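Local coordinates for cycloalternan-forming enzyme (Listeria monocytogenes serovar 1/2a, PDB 5F7U), which belongs to glycosyl hydrolase family 31 and carries sugar-binding sites on a TIM barrel flanked by beta-rich domains, among them a family 6 carbohydrate-binding module, at residues 397-402 / 451-456; 372-377 / 658-663. The protein carries 1 engineered substitution. One frame throughout, in Å; residues are numbered along the deposited sequence.

Contact 1. Residues 397-402 / 451-456; sequences FVLEQW and MNIVLW. With GLC (alpha-D-glucopyranose), chain F; GLC (alpha-D-glucopyranose), chain B.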
ATOM      1  N   PHE A 397      13.423  15.279   4.319  1.00 15.13           N
ATOM      2  CA  PHE A 397      13.588  16.465   3.484  1.00 15.02           C
ATOM      3  C   PHE A 397      13.999  15.990   2.095  1.00 14.78           C
ATOM      4  O   PHE A 397      14.889  15.138   1.955  1.00 15.42           O
ATOM      5  CB  PHE A 397      14.658  17.399   4.077  1.00 15.88           C
ATOM      6  CG  PHE A 397      14.628  18.800   3.513  1.00 16.31           C
ATOM      7  CD1 PHE A 397      15.187  19.093   2.270  1.00 16.57           C
ATOM      8  CD2 PHE A 397      14.077  19.845   4.259  1.00 16.81           C
ATOM      9  CE1 PHE A 397      15.140  20.389   1.752  1.00 16.76           C
ATOM     10  CE2 PHE A 397      14.033  21.149   3.752  1.00 17.19           C
ATOM     11  CZ  PHE A 397      14.567  21.426   2.500  1.00 17.12           C
ATOM     12  N   VAL A 398      13.338  16.500   1.068  1.00 13.89           N
ATOM     13  CA  VAL A 398      13.647  16.046  -0.287  1.00 14.01           C
ATOM     14  C   VAL A 398      14.113  17.240  -1.103  1.00 13.98           C
ATOM     15  O   VAL A 398      13.508  18.308  -1.011  1.00 14.39           O
ATOM     16  CB  VAL A 398      12.413  15.419  -0.992  1.00 13.71           C
ATOM     17  CG1 VAL A 398      12.785  14.920  -2.399  1.00 13.81           C
ATOM     18  CG2 VAL A 398      11.805  14.281  -0.157  1.00 13.65           C
ATOM     19  N   LEU A 399      15.182  17.056  -1.886  1.00 14.12           N
ATOM     20  CA  LEU A 399      15.545  18.038  -2.913  1.00 14.32           C
ATOM     21  C   LEU A 399      15.435  17.413  -4.283  1.00 14.37           C
ATOM     22  O   LEU A 399      16.023  16.363  -4.532  1.00 14.09           O
ATOM     23  CB  LEU A 399      16.972  18.582  -2.719  1.00 14.82           C
ATOM     24  CG  LEU A 399      17.142  19.655  -1.646  1.00 15.27           C
ATOM     25  CD1 LEU A 399      18.614  20.021  -1.624  1.00 15.76           C
ATOM     26  CD2 LEU A 399      16.299  20.882  -1.987  1.00 15.19           C
ATOM     27  N   GLU A 400      14.702  18.081  -5.167  1.00 14.48           N
ATOM     28  CA  GLU A 400      14.575  17.650  -6.543  1.00 14.84           C
ATOM     29  C   GLU A 400      15.393  18.508  -7.470  1.00 15.28           C
ATOM     30  O   GLU A 400      16.194  17.979  -8.264  1.00 16.08           O
ATOM     31  CB  GLU A 400      13.109  17.643  -6.980  1.00 14.76           C
ATOM     32  CG  GLU A 400      12.278  16.639  -6.204  1.00 14.84           C
ATOM     33  CD  GLU A 400      10.946  16.335  -6.847  1.00 14.69           C
ATOM     34  OE1 GLU A 400      10.380  17.222  -7.539  1.00 14.90           O
ATOM     35  OE2 GLU A 400      10.463  15.195  -6.652  1.00 14.75           O
ATOM     36  N   GLN A 401      15.211  19.822  -7.361  1.00 15.33           N
ATOM     37  CA  GLN A 401      15.837  20.774  -8.263  1.00 16.07           C
ATOM     38  C   GLN A 401      17.221  21.184  -7.717  1.00 16.26           C
ATOM     39  O   GLN A 401      17.504  22.363  -7.445  1.00 16.60           O
ATOM     40  CB  GLN A 401      14.892  21.958  -8.480  1.00 16.36           C
ATOM     41  CG  GLN A 401      15.170  22.704  -9.767  1.00 17.25           C
ATOM     42  CD  GLN A 401      14.244  23.865 -10.059  1.00 17.31           C
ATOM     43  OE1 GLN A 401      14.548  24.638 -10.958  1.00 18.04           O
ATOM     44  NE2 GLN A 401      13.157  24.026  -9.303  1.00 16.91           N
ATOM     45  N   TRP A 402      18.084  20.178  -7.581  1.00 16.20           N
ATOM     46  CA  TRP A 402      19.363  20.333  -6.889  1.00 16.40           C
ATOM     47  C   TRP A 402      20.567  20.301  -7.822  1.00 16.68           C
ATOM     48  O   TRP A 402      21.635  20.810  -7.478  1.00 17.38           O
ATOM     49  CB  TRP A 402      19.521  19.243  -5.802  1.00 16.19           C
ATOM     50  CG  TRP A 402      19.773  17.841  -6.350  1.00 15.93           C
ATOM     51  CD1 TRP A 402      18.823  16.892  -6.649  1.00 15.35           C
ATOM     52  CD2 TRP A 402      21.051  17.234  -6.623  1.00 16.10           C
ATOM     53  NE1 TRP A 402      19.433  15.742  -7.104  1.00 15.38           N
ATOM     54  CE2 TRP A 402      20.795  15.931  -7.112  1.00 15.84           C
ATOM     55  CE3 TRP A 402      22.397  17.675  -6.518  1.00 16.73           C
ATOM     56  CZ2 TRP A 402      21.825  15.047  -7.480  1.00 16.08           C
ATOM     57  CZ3 TRP A 402      23.423  16.797  -6.893  1.00 16.98           C
ATOM     58  CH2 TRP A 402      23.125  15.491  -7.366  1.00 16.71           C
ATOM     59  N   MET A 451      16.388  16.543  10.652  1.00 18.72           N
ATOM     60  CA  MET A 451      15.874  15.977   9.413  1.00 18.37           C
ATOM     61  C   MET A 451      16.970  15.262   8.637  1.00 18.50           C
ATOM     62  O   MET A 451      18.147  15.357   8.965  1.00 18.91           O
ATOM     63  CB  MET A 451      15.199  17.044   8.544  1.00 18.63           C
ATOM     64  CG  MET A 451      14.205  17.906   9.300  1.00 19.15           C
ATOM     65  SD  MET A 451      13.300  19.045   8.255  1.00 19.92           S
ATOM     66  CE  MET A 451      12.659  20.113   9.543  1.00 20.14           C
ATOM     67  N   ASN A 452      16.549  14.538   7.615  1.00 17.81           N
ATOM     68  CA  ASN A 452      17.389  13.667   6.830  1.00 17.76           C
ATOM     69  C   ASN A 452      17.018  13.942   5.396  1.00 17.17           C
ATOM     70  O   ASN A 452      15.843  14.090   5.072  1.00 16.98           O
ATOM     71  CB  ASN A 452      17.072  12.215   7.168  1.00 18.28           C
ATOM     72  CG  ASN A 452      17.310  11.888   8.624  1.00 19.25           C
ATOM     73  OD1 ASN A 452      18.368  11.416   8.947  1.00 20.14           O
ATOM     74  ND2 ASN A 452      16.341  12.180   9.510  1.00 19.12           N
ATOM     75  N   ILE A 453      18.015  14.018   4.529  1.00 16.71           N
ATOM     76  CA  ILE A 453      17.773  14.567   3.194  1.00 16.32           C
ATOM     77  C   ILE A 453      17.979  13.512   2.115  1.00 15.77           C
ATOM     78  O   ILE A 453      18.944  12.756   2.163  1.00 16.30           O
ATOM     79  CB  ILE A 453      18.671  15.812   2.931  1.00 16.92           C
ATOM     80  CG1 ILE A 453      18.269  16.529   1.625  1.00 16.81           C
ATOM     81  CG2 ILE A 453      20.171  15.468   2.957  1.00 17.74           C
ATOM     82  CD1 ILE A 453      18.791  17.964   1.550  1.00 17.38           C
ATOM     83  N   VAL A 454      17.079  13.468   1.143  1.00 14.76           N
ATOM     84  CA  VAL A 454      17.270  12.600  -0.029  1.00 14.79           C
ATOM     85  C   VAL A 454      17.329  13.442  -1.312  1.00 14.67           C
ATOM     86  O   VAL A 454      16.737  14.531  -1.371  1.00 14.72           O
ATOM     87  CB  VAL A 454      16.200  11.459  -0.138  1.00 14.51           C
ATOM     88  CG1 VAL A 454      16.167  10.631   1.147  1.00 14.78           C
ATOM     89  CG2 VAL A 454      14.824  12.002  -0.455  1.00 14.55           C
ATOM     90  N   LEU A 455      18.080  12.966  -2.306  1.00 14.53           N
ATOM     91  CA  LEU A 455      18.210  13.679  -3.587  1.00 14.48           C
ATOM     92  C   LEU A 455      17.544  12.913  -4.728  1.00 14.27           C
ATOM     93  O   LEU A 455      17.659  11.701  -4.833  1.00 14.18           O
ATOM     94  CB  LEU A 455      19.703  13.894  -3.922  1.00 14.98           C
ATOM     95  CG  LEU A 455      20.527  14.701  -2.915  1.00 15.54           C
ATOM     96  CD1 LEU A 455      21.930  14.906  -3.494  1.00 15.99           C
ATOM     97  CD2 LEU A 455      19.876  16.052  -2.616  1.00 15.31           C
ATOM     98  N   TRP A 456      16.896  13.655  -5.612  1.00 14.47           N
ATOM     99  CA  TRP A 456      16.152  13.096  -6.753  1.00 14.56           C
ATOM    100  C   TRP A 456      17.120  12.516  -7.786  1.00 14.69           C
ATOM    101  O   TRP A 456      18.180  13.121  -8.074  1.00 14.99           O
ATOM    102  CB  TRP A 456      15.353  14.237  -7.361  1.00 15.15           C
ATOM    103  CG  TRP A 456      14.331  13.951  -8.443  1.00 15.27           C
ATOM    104  CD1 TRP A 456      12.988  13.696  -8.261  1.00 15.12           C
ATOM    105  CD2 TRP A 456      14.547  13.984  -9.866  1.00 15.70           C
ATOM    106  NE1 TRP A 456      12.367  13.563  -9.491  1.00 15.23           N
ATOM    107  CE2 TRP A 456      13.295  13.741 -10.488  1.00 15.44           C
ATOM    108  CE3 TRP A 456      15.672  14.203 -10.677  1.00 16.05           C
ATOM    109  CZ2 TRP A 456      13.144  13.701 -11.885  1.00 15.83           C
ATOM    110  CZ3 TRP A 456      15.517  14.147 -12.086  1.00 16.44           C
ATOM    111  CH2 TRP A 456      14.260  13.900 -12.663  1.00 15.98           C
TER
HETATM  112  C1  GLC F   2       8.186  13.265 -11.581  1.00 24.23           C
HETATM  113  C2  GLC F   2       7.742  12.924 -10.142  1.00 22.22           C
HETATM  114  C3  GLC F   2       7.422  14.174  -9.297  1.00 21.59           C
HETATM  115  C4  GLC F   2       8.594  15.168  -9.348  1.00 21.87           C
HETATM  116  C5  GLC F   2       9.116  15.350 -10.780  1.00 23.14           C
HETATM  117  C6  GLC F   2      10.376  16.197 -10.864  1.00 23.44           C
HETATM  118  O2  GLC F   2       6.701  11.942 -10.160  1.00 22.18           O
HETATM  119  O3  GLC F   2       7.170  13.828  -7.923  1.00 19.32           O
HETATM  120  O4  GLC F   2       8.181  16.443  -8.824  1.00 19.95           O
HETATM  121  O5  GLC F   2       9.351  14.108 -11.476  1.00 23.37           O
HETATM  122  O6  GLC F   2      10.611  16.420 -12.268  1.00 24.60           O
HETATM  123  C1  GLC B   3      10.952  17.806 -12.520  1.00 25.64           C
HETATM  124  C2  GLC B   3      11.096  18.041 -14.030  1.00 27.55           C
HETATM  125  C3  GLC B   3      12.419  17.472 -14.560  1.00 27.41           C
HETATM  126  C4  GLC B   3      13.607  17.973 -13.739  1.00 26.07           C
HETATM  127  C5  GLC B   3      13.358  17.611 -12.266  1.00 24.53           C
HETATM  128  C6  GLC B   3      14.495  17.977 -11.320  1.00 23.74           C
HETATM  129  O2  GLC B   3      10.025  17.402 -14.728  1.00 29.08           O
HETATM  130  O3  GLC B   3      12.592  17.825 -15.937  1.00 28.66           O
HETATM  131  O4  GLC B   3      14.806  17.359 -14.226  1.00 26.18           O
HETATM  132  O5  GLC B   3      12.136  18.234 -11.821  1.00 23.89           O
HETATM  133  O6  GLC B   3      14.560  19.401 -11.204  1.00 23.42           O
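Glu400 OE1 is gripped twice: O4 of the chain F glucose donates to it over 2.7 Å, and Asn372 ND2 gives a second hydrogen bond. The other carboxylate oxygen, OE2, forms a salt bridge with Lys535 and lies 3.3 Å from Trp456 CD1. This carboxylate sits just beyond strand 397-399, which runs parallel to its neighbour 452-456 in the TIM barrel of the family. Three well-formed backbone bonds join the strands: Val454 N to Phe397 O, Leu399 N to Val454 O and Trp456 N to Leu399 O, each nearly along the C=O axis. Phe397, Leu399, Ile453 and Leu455 share one face of this sheet, where Ile453 CD1 lies 3.8 Å from both Phe397 CD1 and Leu399 CD1; helices 377-389 and 439-448 pack against Phe397 and Leu399, and 439-448 also against Ile453. On the other face, Val398 CG2 meets Val454 CG2 at 3.8 Å. Trp402 takes the crowded first torsion (chi1 72°), and its NE1 donates 3.1 Å to a lone pair of Trp456 O, in the ring plane and almost straight at 174°. Leu455 CD1 sits over the centre of the six-membered ring of Trp402 in a CH-pi contact, so edge and face together fix the indole. Trp456, its CG anti to the backbone N, crosses Glu400 obliquely, with ring and carboxylate planes 66° apart, and holds C5 of the chain B glucose 3.8 Å above one face. Apolar indole surface thus meets sugar carbon beside a carboxylate that Lys535 would tend to keep ionised, and so a strong acceptor for the sugar hydroxyl.

Contact 2. Residues 372-377 / 658-663; sequences NEWDRE and MQFHSE. With MG (magnesium ion), chain J; GLC (alpha-D-glucopyranose), chain F; GLC (alpha-D-glucopyranose), chain B; GLC (alpha-D-glucopyranose), chain C.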
ATOM      1  N   ASN A 372       9.255  20.890  -5.474  1.00 14.11           N
ATOM      2  CA  ASN A 372      10.131  20.995  -6.631  1.00 14.50           C
ATOM      3  C   ASN A 372      10.750  22.388  -6.756  1.00 15.02           C
ATOM      4  O   ASN A 372      11.865  22.519  -7.272  1.00 14.96           O
ATOM      5  CB  ASN A 372       9.401  20.613  -7.922  1.00 14.64           C
ATOM      6  CG  ASN A 372      10.347  20.475  -9.093  1.00 15.46           C
ATOM      7  OD1 ASN A 372      10.457  21.395  -9.927  1.00 16.00           O
ATOM      8  ND2 ASN A 372      11.062  19.350  -9.154  1.00 15.33           N
ATOM      9  N   GLU A 373      10.040  23.416  -6.287  1.00 15.09           N
ATOM     10  CA  GLU A 373      10.537  24.801  -6.373  1.00 16.02           C
ATOM     11  C   GLU A 373      11.779  25.140  -5.523  1.00 16.29           C
ATOM     12  O   GLU A 373      12.405  26.190  -5.739  1.00 17.77           O
ATOM     13  CB  GLU A 373       9.417  25.809  -6.099  1.00 16.37           C
ATOM     14  CG  GLU A 373       8.917  25.839  -4.660  1.00 16.82           C
ATOM     15  CD  GLU A 373       7.628  26.635  -4.524  1.00 17.23           C
ATOM     16  OE1 GLU A 373       6.563  26.175  -5.011  1.00 16.74           O
ATOM     17  OE2 GLU A 373       7.681  27.735  -3.908  1.00 17.86           O
ATOM     18  N   TRP A 374      12.101  24.281  -4.553  1.00 15.94           N
ATOM     19  CA  TRP A 374      13.295  24.478  -3.731  1.00 15.99           C
ATOM     20  C   TRP A 374      14.519  24.165  -4.582  1.00 16.19           C
ATOM     21  O   TRP A 374      14.768  23.000  -4.939  1.00 15.75           O
ATOM     22  CB  TRP A 374      13.246  23.579  -2.497  1.00 15.68           C
ATOM     23  CG  TRP A 374      12.118  23.903  -1.564  1.00 15.48           C
ATOM     24  CD1 TRP A 374      11.369  25.065  -1.518  1.00 15.52           C
ATOM     25  CD2 TRP A 374      11.620  23.062  -0.525  1.00 15.27           C
ATOM     26  NE1 TRP A 374      10.423  24.972  -0.510  1.00 15.32           N
ATOM     27  CE2 TRP A 374      10.571  23.767   0.122  1.00 15.44           C
ATOM     28  CE3 TRP A 374      11.955  21.770  -0.075  1.00 15.27           C
ATOM     29  CZ2 TRP A 374       9.832  23.211   1.179  1.00 15.43           C
ATOM     30  CZ3 TRP A 374      11.224  21.228   1.003  1.00 15.15           C
ATOM     31  CH2 TRP A 374      10.187  21.949   1.604  1.00 15.32           C
ATOM     32  N   ASP A 375      15.256  25.210  -4.948  1.00 16.85           N
ATOM     33  CA  ASP A 375      16.330  25.043  -5.926  1.00 17.32           C
ATOM     34  C   ASP A 375      17.603  25.782  -5.574  1.00 17.79           C
ATOM     35  O   ASP A 375      18.471  25.963  -6.435  1.00 17.77           O
ATOM     36  CB  ASP A 375      15.855  25.468  -7.337  1.00 18.12           C
ATOM     37  CG  ASP A 375      15.684  26.987  -7.475  1.00 19.07           C
ATOM     38  OD1 ASP A 375      15.273  27.663  -6.497  1.00 19.94           O
ATOM     39  OD2 ASP A 375      15.936  27.503  -8.591  1.00 20.03           O
ATOM     40  N   ARG A 376      17.711  26.221  -4.325  1.00 17.87           N
ATOM     41  CA  ARG A 376      18.898  26.947  -3.874  1.00 18.91           C
ATOM     42  C   ARG A 376      19.001  26.871  -2.365  1.00 18.95           C
ATOM     43  O   ARG A 376      18.029  26.549  -1.685  1.00 18.48           O
ATOM     44  CB  ARG A 376      18.862  28.412  -4.351  1.00 19.71           C
ATOM     45  CG  ARG A 376      17.639  29.206  -3.884  1.00 20.17           C
ATOM     46  CD  ARG A 376      17.457  30.449  -4.763  1.00 21.63           C
ATOM     47  NE  ARG A 376      16.804  30.094  -6.029  1.00 22.47           N
ATOM     48  CZ  ARG A 376      16.884  30.791  -7.162  1.00 23.83           C
ATOM     49  NH1 ARG A 376      17.621  31.898  -7.244  1.00 25.09           N
ATOM     50  NH2 ARG A 376      16.239  30.363  -8.241  1.00 23.81           N
ATOM     51  N   GLU A 377      20.185  27.178  -1.847  1.00 19.64           N
ATOM     52  CA  GLU A 377      20.415  27.144  -0.407  1.00 19.96           C
ATOM     53  C   GLU A 377      19.432  27.993   0.386  1.00 19.66           C
ATOM     54  O   GLU A 377      18.963  27.561   1.437  1.00 19.25           O
ATOM     55  CB  GLU A 377      21.840  27.588  -0.120  1.00 21.24           C
ATOM     56  CG  GLU A 377      22.774  26.411  -0.241  1.00 22.56           C
ATOM     57  CD  GLU A 377      24.233  26.789  -0.434  1.00 24.06           C
ATOM     58  OE1 GLU A 377      24.575  27.969  -0.710  1.00 25.19           O
ATOM     59  OE2 GLU A 377      25.036  25.845  -0.350  1.00 24.97           O
ATOM     60  N   MET A 658       4.066   9.857   5.678  1.00 12.84           N
ATOM     61  CA  MET A 658       3.441  11.184   5.591  1.00 12.81           C
ATOM     62  C   MET A 658       4.396  12.135   4.871  1.00 12.63           C
ATOM     63  O   MET A 658       5.549  12.297   5.293  1.00 12.74           O
ATOM     64  CB  MET A 658       3.142  11.718   7.000  1.00 13.75           C
ATOM     65  CG  MET A 658       2.315  12.997   7.006  1.00 14.23           C
ATOM     66  SD  MET A 658       2.187  13.675   8.669  1.00 16.07           S
ATOM     67  CE  MET A 658       0.999  14.965   8.303  1.00 16.24           C
ATOM     68  N   GLN A 659       3.927  12.750   3.770  1.00 11.99           N
ATOM     69  CA  GLN A 659       4.826  13.548   2.904  1.00 12.06           C
ATOM     70  C   GLN A 659       4.023  14.593   2.130  1.00 11.91           C
ATOM     71  O   GLN A 659       3.012  14.242   1.508  1.00 11.91           O
ATOM     72  CB  GLN A 659       5.542  12.620   1.892  1.00 12.03           C
ATOM     73  CG  GLN A 659       6.557  13.287   0.940  1.00 12.72           C
ATOM     74  CD  GLN A 659       6.134  13.362  -0.525  1.00 12.88           C
ATOM     75  OE1 GLN A 659       6.969  13.670  -1.387  1.00 13.49           O
ATOM     76  NE2 GLN A 659       4.859  13.091  -0.830  1.00 12.60           N
ATOM     77  N   PHE A 660       4.453  15.854   2.174  1.00 12.08           N
ATOM     78  CA  PHE A 660       3.897  16.884   1.250  1.00 12.05           C
ATOM     79  C   PHE A 660       4.880  17.182   0.143  1.00 12.20           C
ATOM     80  O   PHE A 660       6.102  17.027   0.322  1.00 12.01           O
ATOM     81  CB  PHE A 660       3.380  18.175   1.970  1.00 12.45           C
ATOM     82  CG  PHE A 660       4.457  19.028   2.617  1.00 13.02           C
ATOM     83  CD1 PHE A 660       5.280  19.871   1.842  1.00 13.15           C
ATOM     84  CD2 PHE A 660       4.618  19.039   4.020  1.00 13.27           C
ATOM     85  CE1 PHE A 660       6.252  20.675   2.445  1.00 13.68           C
ATOM     86  CE2 PHE A 660       5.600  19.835   4.628  1.00 13.52           C
ATOM     87  CZ  PHE A 660       6.408  20.668   3.837  1.00 13.67           C
ATOM     88  N   HIS A 661       4.351  17.621  -0.997  1.00 12.17           N
ATOM     89  CA  HIS A 661       5.162  17.791  -2.205  1.00 12.35           C
ATOM     90  C   HIS A 661       4.411  18.695  -3.185  1.00 12.50           C
ATOM     91  O   HIS A 661       3.168  18.848  -3.098  1.00 12.44           O
ATOM     92  CB  HIS A 661       5.465  16.399  -2.828  1.00 12.11           C
ATOM     93  CG  HIS A 661       6.324  16.449  -4.054  1.00 12.13           C
ATOM     94  ND1 HIS A 661       7.496  17.177  -4.119  1.00 12.41           N
ATOM     95  CD2 HIS A 661       6.161  15.882  -5.277  1.00 12.09           C
ATOM     96  CE1 HIS A 661       8.023  17.050  -5.330  1.00 12.77           C
ATOM     97  NE2 HIS A 661       7.238  16.262  -6.051  1.00 12.42           N
ATOM     98  N   SER A 662       5.163  19.316  -4.096  1.00 12.86           N
ATOM     99  CA  SER A 662       4.564  20.152  -5.121  1.00 13.11           C
ATOM    100  C   SER A 662       5.350  20.072  -6.419  1.00 13.58           C
ATOM    101  O   SER A 662       6.573  19.964  -6.411  1.00 13.56           O
ATOM    102  CB  SER A 662       4.423  21.612  -4.659  1.00 13.39           C
ATOM    103  OG  SER A 662       5.678  22.116  -4.214  1.00 13.71           O
ATOM    104  N   GLU A 663       4.626  20.186  -7.526  1.00 14.01           N
ATOM    105  CA  GLU A 663       5.194  20.019  -8.862  1.00 15.05           C
ATOM    106  C   GLU A 663       5.995  21.206  -9.427  1.00 15.64           C
ATOM    107  O   GLU A 663       7.050  21.022 -10.057  1.00 15.63           O
ATOM    108  CB  GLU A 663       4.047  19.722  -9.824  1.00 15.88           C
ATOM    109  CG  GLU A 663       4.527  19.467 -11.241  1.00 17.46           C
ATOM    110  CD  GLU A 663       3.396  19.314 -12.224  1.00 18.55           C
ATOM    111  OE1 GLU A 663       2.575  20.260 -12.377  1.00 19.17           O
ATOM    112  OE2 GLU A 663       3.348  18.237 -12.845  1.00 19.44           O
TER
HETATM  113 MG    MG J1104      13.270  28.211  -5.793  1.00 15.14          MG
HETATM  114  C1  GLC F   2       8.186  13.265 -11.581  1.00 24.23           C
HETATM  115  C2  GLC F   2       7.742  12.924 -10.142  1.00 22.22           C
HETATM  116  C3  GLC F   2       7.422  14.174  -9.297  1.00 21.59           C
HETATM  117  C4  GLC F   2       8.594  15.168  -9.348  1.00 21.87           C
HETATM  118  C5  GLC F   2       9.116  15.350 -10.780  1.00 23.14           C
HETATM  119  C6  GLC F   2      10.376  16.197 -10.864  1.00 23.44           C
HETATM  120  O2  GLC F   2       6.701  11.942 -10.160  1.00 22.18           O
HETATM  121  O3  GLC F   2       7.170  13.828  -7.923  1.00 19.32           O
HETATM  122  O4  GLC F   2       8.181  16.443  -8.824  1.00 19.95           O
HETATM  123  O5  GLC F   2       9.351  14.108 -11.476  1.00 23.37           O
HETATM  124  O6  GLC F   2      10.611  16.420 -12.268  1.00 24.60           O
HETATM  125  C1  GLC B   3      10.952  17.806 -12.520  1.00 25.64           C
HETATM  126  C2  GLC B   3      11.096  18.041 -14.030  1.00 27.55           C
HETATM  127  C3  GLC B   3      12.419  17.472 -14.560  1.00 27.41           C
HETATM  128  C4  GLC B   3      13.607  17.973 -13.739  1.00 26.07           C
HETATM  129  C5  GLC B   3      13.358  17.611 -12.266  1.00 24.53           C
HETATM  130  C6  GLC B   3      14.495  17.977 -11.320  1.00 23.74           C
HETATM  131  O2  GLC B   3      10.025  17.402 -14.728  1.00 29.08           O
HETATM  132  O3  GLC B   3      12.592  17.825 -15.937  1.00 28.66           O
HETATM  133  O4  GLC B   3      14.806  17.359 -14.226  1.00 26.18           O
HETATM  134  O5  GLC B   3      12.136  18.234 -11.821  1.00 23.89           O
HETATM  135  O6  GLC B   3      14.560  19.401 -11.204  1.00 23.42           O
HETATM  136  C1  GLC C   1       6.120  14.456 -16.460  1.00 38.74           C
HETATM  137  C2  GLC C   1       6.894  13.181 -16.104  1.00 36.33           C
HETATM  138  C3  GLC C   1       6.777  12.847 -14.610  1.00 33.93           C
HETATM  139  C4  GLC C   1       7.282  14.012 -13.748  1.00 32.96           C
HETATM  140  C5  GLC C   1       6.489  15.271 -14.167  1.00 36.21           C
HETATM  141  C6  GLC C   1       6.946  16.542 -13.466  1.00 36.33           C
HETATM  142  O1  GLC C   1       4.708  14.213 -16.400  1.00 43.14           O
HETATM  143  O2  GLC C   1       6.384  12.094 -16.877  1.00 35.20           O
HETATM  144  O3  GLC C   1       7.488  11.641 -14.339  1.00 33.34           O
HETATM  145  O4  GLC C   1       7.060  13.774 -12.337  1.00 27.21           O
HETATM  146  O5  GLC C   1       6.477  15.545 -15.586  1.00 38.79           O
HETATM  147  O6  GLC C   1       5.917  16.804 -12.517  1.00 36.91           O
HETATM  148  O   HOH W   1       6.920  23.583  -5.911  1.00 14.68           O
HETATM  149  O   HOH W   2      11.441  28.915  -4.540  1.00 44.26           O
HETATM  150  O   HOH W   3      13.897  30.301  -5.637  1.00 42.25           O
HETATM  151  O   HOH W   4      12.513  28.113  -7.988  1.00 24.48           O
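At the mouth of the TIM barrel, the loop after strand 367-369 meets the end of the eighth strand, and Asn372 reaches across the join. Its CB lies 3.2 Å from Glu663 O and almost as close to Ser662 O. CG, anti to the backbone N, turns the amide past Glu663 O, which faces OD1 as a second acceptor without a bond. At the tip, ND2 donates to the ring oxygen O5 of the chain B glucose over 3.1 Å (146°), and it also serves Glu400. The backbone N of Asn372 secures the base of this side chain, donating to Ser662 O at 3.0 Å (161°). A water reinforces the same join: it accepts from Glu373 N and from Ser662 OG, and donates to Glu373 OE1, the carboxylate also being bonded through OE2 to Ser670. From the other strand end, His661 reaches the chain F glucose edge-on, NE2 donating to O4 at 2.9 Å and pairing also with O3, while Glu663, bonded through OE1 to Thr636 and through OE2 to Tyr275, accepts at OE2 from O6 of the chain C glucose. On the side of the loop away from the sugars, Glu373 O and Asp375 OD1 bind magnesium with three waters and Asp379. Arg376 grips Asp375 side-on, NH2 using the syn lone pair of OD2, while NE approaches the metal-bound OD1 from above the carboxylate plane at 2.9 Å.

Overall arrangement
Strand 367-369 opens the barrel, and the loop 372-377 after it leads into helix 377-389 and then into the second strand, 396-399. Contact 1 closes the shorter loop, joining that strand to the third, 452-457, after a connection that includes helix 439-448. The chain then runs through the remaining strands to 657-660, the eighth, whose end returns to the first loop in contact 2. Contact 1 is therefore nested within the long loop closed by contact 2, and the two do not cross. Their centres lie only about 8 Å apart; Gln401 NE2 probably bonds to Asn372 O, and both contacts reach the glucoses of chains B and F.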